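Local coordinates for Low molecular weight protein-tyrosine-phosphatase PtpA (Staphylococcus aureus, PDB 3ROF) that removes phosphate from tyrosine residues of proteins and probably acts as a secreted effector that counteracts host defences during infection, at residues I17-M22 with E133-M138; G52-P55 with T59-I62. All blocks are in the same frame, centred on the assembly; numbering follows the deposited sequence.

Contact 1. Residues I17-M22 with E133-M138; sequences ICRSPM and EGVYDM. With PO4 (phosphate ion), chain C.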
loop_
_atom_site.group_PDB
_atom_site.type_symbol
_atom_site.label_atom_id
_atom_site.label_comp_id
_atom_site.label_asym_id
_atom_site.label_seq_id
_atom_site.Cartn_x
_atom_site.Cartn_y
_atom_site.Cartn_z
ATOM N N ILE A 17 -1.649 -9.302 3.651
ATOM C CA ILE A 17 -2.991 -9.842 3.714
ATOM C C ILE A 17 -4.010 -8.861 4.264
ATOM O O ILE A 17 -5.183 -8.989 3.909
ATOM C CB ILE A 17 -3.043 -11.220 4.446
ATOM C CG1 ILE A 17 -2.382 -11.157 5.835
ATOM C CG2 ILE A 17 -2.439 -12.295 3.590
ATOM C CD1 ILE A 17 -2.741 -12.327 6.712
ATOM N N CYS A 18 -3.606 -7.908 5.104
ATOM C CA CYS A 18 -4.608 -7.023 5.717
ATOM C C CYS A 18 -4.459 -5.611 5.174
ATOM O O CYS A 18 -5.321 -5.135 4.395
ATOM C CB CYS A 18 -4.514 -7.011 7.238
ATOM S SG CYS A 18 -4.801 -8.636 8.004
ATOM N N ARG A 19 -3.429 -4.900 5.579
ATOM C CA ARG A 19 -3.342 -3.452 5.317
ATOM C C ARG A 19 -3.020 -3.086 3.888
ATOM O O ARG A 19 -3.739 -2.315 3.253
ATOM C CB ARG A 19 -2.327 -2.798 6.258
ATOM C CG ARG A 19 -2.775 -2.790 7.704
ATOM C CD ARG A 19 -1.658 -2.488 8.708
ATOM N NE ARG A 19 -0.724 -3.582 8.743
ATOM C CZ ARG A 19 0.436 -3.567 9.366
ATOM N NH1 ARG A 19 0.775 -2.499 10.079
ATOM N NH2 ARG A 19 1.256 -4.613 9.293
ATOM N N SER A 20 -1.912 -3.601 3.353
ATOM C CA SER A 20 -1.534 -3.172 2.020
ATOM C C SER A 20 -2.499 -3.655 0.935
ATOM O O SER A 20 -2.696 -2.916 -0.016
ATOM C CB SER A 20 -0.072 -3.482 1.694
ATOM O OG SER A 20 0.233 -4.871 1.666
ATOM N N PRO A 21 -3.138 -4.843 1.035
ATOM C CA PRO A 21 -4.133 -5.149 0.017
ATOM C C PRO A 21 -5.312 -4.181 0.092
ATOM O O PRO A 21 -5.886 -3.796 -0.930
ATOM C CB PRO A 21 -4.566 -6.600 0.343
ATOM C CG PRO A 21 -3.375 -7.171 1.047
ATOM C CD PRO A 21 -2.866 -6.015 1.904
ATOM N N MET A 22 -5.726 -3.829 1.314
ATOM C CA MET A 22 -6.830 -2.910 1.427
ATOM C C MET A 22 -6.503 -1.575 0.738
ATOM O O MET A 22 -7.306 -1.021 -0.027
ATOM C CB MET A 22 -7.204 -2.661 2.900
ATOM C CG MET A 22 -8.528 -1.997 2.999
ATOM S SD MET A 22 -8.955 -1.335 4.629
ATOM C CE MET A 22 -8.944 -2.808 5.643
ATOM N N GLU A 133 -12.144 -1.632 10.050
ATOM C CA GLU A 133 -12.779 -0.345 9.778
ATOM C C GLU A 133 -11.842 0.819 10.051
ATOM O O GLU A 133 -11.809 1.801 9.297
ATOM C CB GLU A 133 -14.082 -0.201 10.557
ATOM C CG GLU A 133 -14.835 1.037 10.142
ATOM C CD GLU A 133 -16.184 1.143 10.814
ATOM O OE1 GLU A 133 -16.719 0.076 11.204
ATOM O OE2 GLU A 133 -16.698 2.281 10.957
ATOM N N GLY A 134 -11.060 0.720 11.118
ATOM C CA GLY A 134 -10.110 1.765 11.426
ATOM C C GLY A 134 -9.057 1.906 10.361
ATOM O O GLY A 134 -8.629 3.008 10.007
ATOM N N VAL A 135 -8.596 0.784 9.816
ATOM C CA VAL A 135 -7.620 0.803 8.726
ATOM C C VAL A 135 -8.216 1.462 7.488
ATOM O O VAL A 135 -7.584 2.304 6.837
ATOM C CB VAL A 135 -7.093 -0.617 8.441
ATOM C CG1 VAL A 135 -6.227 -0.602 7.188
ATOM C CG2 VAL A 135 -6.332 -1.165 9.656
ATOM N N TYR A 136 -9.441 1.068 7.158
ATOM C CA TYR A 136 -10.166 1.677 6.040
ATOM C C TYR A 136 -10.218 3.186 6.211
ATOM O O TYR A 136 -9.909 3.936 5.279
ATOM C CB TYR A 136 -11.570 1.067 5.981
ATOM C CG TYR A 136 -12.468 1.649 4.923
ATOM C CD1 TYR A 136 -12.404 1.221 3.612
ATOM C CD2 TYR A 136 -13.384 2.621 5.253
ATOM C CE1 TYR A 136 -13.246 1.756 2.638
ATOM C CE2 TYR A 136 -14.224 3.181 4.305
ATOM C CZ TYR A 136 -14.160 2.735 3.011
ATOM O OH TYR A 136 -15.022 3.290 2.081
ATOM N N ASP A 137 -10.609 3.668 7.391
ATOM C CA ASP A 137 -10.710 5.095 7.630
ATOM C C ASP A 137 -9.340 5.765 7.448
ATOM O O ASP A 137 -9.253 6.856 6.886
ATOM C CB ASP A 137 -11.248 5.378 9.029
ATOM C CG ASP A 137 -12.682 4.966 9.222
ATOM O OD1 ASP A 137 -13.399 4.687 8.278
ATOM O OD2 ASP A 137 -13.116 4.942 10.404
ATOM N N MET A 138 -8.267 5.107 7.903
ATOM C CA MET A 138 -6.925 5.656 7.741
ATOM C C MET A 138 -6.545 5.755 6.276
ATOM O O MET A 138 -6.012 6.791 5.826
ATOM C CB MET A 138 -5.909 4.810 8.505
ATOM C CG MET A 138 -5.924 5.143 9.984
ATOM S SD MET A 138 -4.865 4.012 10.904
ATOM C CE MET A 138 -4.679 4.914 12.455
HETATM P P PO4 C . -0.792 -7.140 7.439
HETATM O O1 PO4 C . -1.515 -5.823 7.340
HETATM O O2 PO4 C . 0.673 -6.972 7.774
HETATM O O3 PO4 C . -1.479 -7.966 8.574
HETATM O O4 PO4 C . -0.994 -7.981 6.200
#
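The Y136 ring is met at its edge, near its own plane, by SD of M22, while H66 stacks with the ring. The sulfur also lies alongside the base of the side chain, 3.8 Å from Y136 CB and 3.5 Å from Y136 N. The other flat group, the guanidinium of R19, turns an edge to the phosphate, whose P lies in its plane. NE and NH2 bind different phosphate oxygens side by side: R19 NE reaches O1 at 2.8 Å and nearly straight (176°), and NH2 reaches O2 at 2.9 Å. A bend at chi3 (-69°) folds the chain back so that NE and the backbone N of R19 both donate to O1. Backbone N-H groups of I17 and C18 converge on O4. On the far side of R19, its CG touches V135 CG1 at 4.1 Å, the two side chains crossing at about a right angle. M22, bent at its last torsion, lays CE against the same methyl at 3.8 Å. NH1 is occupied by D91, in a salt bridge, and by the carbonyl of V123. The phosphate is held by two nearly straight bonds from the guanidinium edge and by main-chain N-H groups, while the apolar wall of M22 and V135 packs beside the aliphatic part of R19. Such convergence on one anion would suit a site made for a substrate's phosphoryl group.

Contact 2. Residues G52-P55 with T59-I62; sequences GEPP and TQKI
After G52, whose backbone is in the left-handed region, residues E53-P55 run extended toward helix 57-65, P54 and P55 having polyproline-like backbone angles, and the chain comes nearest to the helix where CA of P55 lies 6.1 Å from CA of T59. One hydrogen bond joins the two: NE2 of Q60 donates to O of P55 over 2.8 Å, with an N-H...O angle of 165°. The acceptor lies close to the amide plane of Q60, whereas the donor is tilted 24° from the carbonyl plane of P55. Beyond CG the Q60 chain is extended, with chi2 at -167°, and this carries the amide from the helix back to the loop. On the way CG passes P55 CB at 4.1 Å, the two side chains crossing at about a right angle. The amide nitrogen then rests beside the P54 ring, NE2 being 3.7 Å from CB of P54. P55 CB lies against both helix side chains, also touching CG2 of T59 at 3.9 Å. That methyl stands anti to the backbone N of T59, which leaves OG1 on the other branch, where it bonds to the carbonyl O of C18. P55 also packs on P21 of helix 19-33, and T59 on M22. P54 lies at the margin of the contact, while Q60 and P55 make up its centre, with T59 on the buried side. This is a loop-to-helix junction in the low molecular weight phosphatase fold, set against the end of the phosphate-binding CX5R loop that runs from C13 to R19.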
loop_
_atom_site.group_PDB
_atom_site.type_symbol
_atom_site.label_atom_id
_atom_site.label_comp_id
_atom_site.label_asym_id
_atom_site.label_seq_id
_atom_site.Cartn_x
_atom_site.Cartn_y
_atom_site.Cartn_z
ATOM N N GLY A 52 0.748 -16.039 -2.545
ATOM C CA GLY A 52 -0.317 -16.320 -3.474
ATOM C C GLY A 52 -1.669 -16.469 -2.820
ATOM O O GLY A 52 -2.576 -17.011 -3.450
ATOM N N GLU A 53 -1.818 -16.013 -1.588
ATOM C CA GLU A 53 -3.067 -16.107 -0.831
ATOM C C GLU A 53 -3.912 -14.851 -0.963
ATOM O O GLU A 53 -3.378 -13.744 -1.065
ATOM C CB GLU A 53 -2.750 -16.351 0.645
ATOM C CG GLU A 53 -1.963 -17.627 0.907
ATOM C CD GLU A 53 -2.726 -18.897 0.599
ATOM O OE1 GLU A 53 -3.956 -18.888 0.672
ATOM O OE2 GLU A 53 -2.071 -19.912 0.298
ATOM N N PRO A 54 -5.236 -15.000 -0.928
ATOM C CA PRO A 54 -6.104 -13.823 -0.992
ATOM C C PRO A 54 -5.987 -13.006 0.289
ATOM O O PRO A 54 -5.414 -13.446 1.286
ATOM C CB PRO A 54 -7.499 -14.429 -1.175
ATOM C CG PRO A 54 -7.380 -15.787 -0.501
ATOM C CD PRO A 54 -5.976 -16.254 -0.710
ATOM N N PRO A 55 -6.571 -11.802 0.272
ATOM C CA PRO A 55 -6.520 -10.980 1.482
ATOM C C PRO A 55 -7.245 -11.660 2.643
ATOM O O PRO A 55 -8.109 -12.522 2.502
ATOM C CB PRO A 55 -7.227 -9.676 1.045
ATOM C CG PRO A 55 -7.056 -9.633 -0.451
ATOM C CD PRO A 55 -7.195 -11.090 -0.853
ATOM N N THR A 59 -10.291 -7.795 5.463
ATOM C CA THR A 59 -10.071 -6.873 4.352
ATOM C C THR A 59 -11.056 -7.169 3.235
ATOM O O THR A 59 -11.657 -6.253 2.676
ATOM C CB THR A 59 -8.626 -6.917 3.879
ATOM O OG1 THR A 59 -7.855 -6.268 4.897
ATOM C CG2 THR A 59 -8.450 -6.238 2.542
ATOM N N GLN A 60 -11.294 -8.444 2.915
ATOM C CA GLN A 60 -12.288 -8.757 1.897
ATOM C C GLN A 60 -13.659 -8.216 2.300
ATOM O O GLN A 60 -14.375 -7.673 1.460
ATOM C CB GLN A 60 -12.381 -10.271 1.689
ATOM C CG GLN A 60 -11.117 -10.880 1.133
ATOM C CD GLN A 60 -11.300 -12.297 0.644
ATOM O OE1 GLN A 60 -12.346 -12.638 0.090
ATOM N NE2 GLN A 60 -10.292 -13.140 0.877
ATOM N N LYS A 61 -14.027 -8.352 3.577
ATOM C CA LYS A 61 -15.333 -7.898 3.993
ATOM C C LYS A 61 -15.479 -6.383 3.837
ATOM O O LYS A 61 -16.529 -5.912 3.394
ATOM C CB LYS A 61 -15.613 -8.299 5.440
ATOM C CG LYS A 61 -15.939 -9.761 5.597
ATOM C CD LYS A 61 -16.095 -10.142 7.084
ATOM C CE LYS A 61 -16.607 -11.558 7.252
ATOM N NZ LYS A 61 -16.876 -11.816 8.697
ATOM N N ILE A 62 -14.464 -5.616 4.233
ATOM C CA ILE A 62 -14.519 -4.152 4.106
ATOM C C ILE A 62 -14.591 -3.759 2.659
ATOM O O ILE A 62 -15.372 -2.873 2.310
ATOM C CB ILE A 62 -13.196 -3.498 4.640
ATOM C CG1 ILE A 62 -13.173 -3.502 6.146
ATOM C CG2 ILE A 62 -13.008 -2.054 4.105
ATOM C CD1 ILE A 62 -14.091 -2.460 6.761
#

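How the contacts relate
Contacts 1 and 2 lie on the same side of the chain's centre, their centres about 10 Å apart, and they touch directly. The T59 hydroxyl of contact 2 probably donates a hydrogen bond to the carbonyl of C18, OG1 to O being 2.8 Å, and so ties helix 57-65 to the loop that cradles the phosphate. Two packing contacts accompany it: Y136 CD1 with I62 CG2 at 3.4 Å, and P55 CB with the I17 carbonyl O at 3.6 Å. Contact 1 holds R19, probably catalytic, with the likely nucleophile C13 and proton donor D125 close by; the T59 side chain is about 7 Å from that of R19, consistent with a second-shell place for T59.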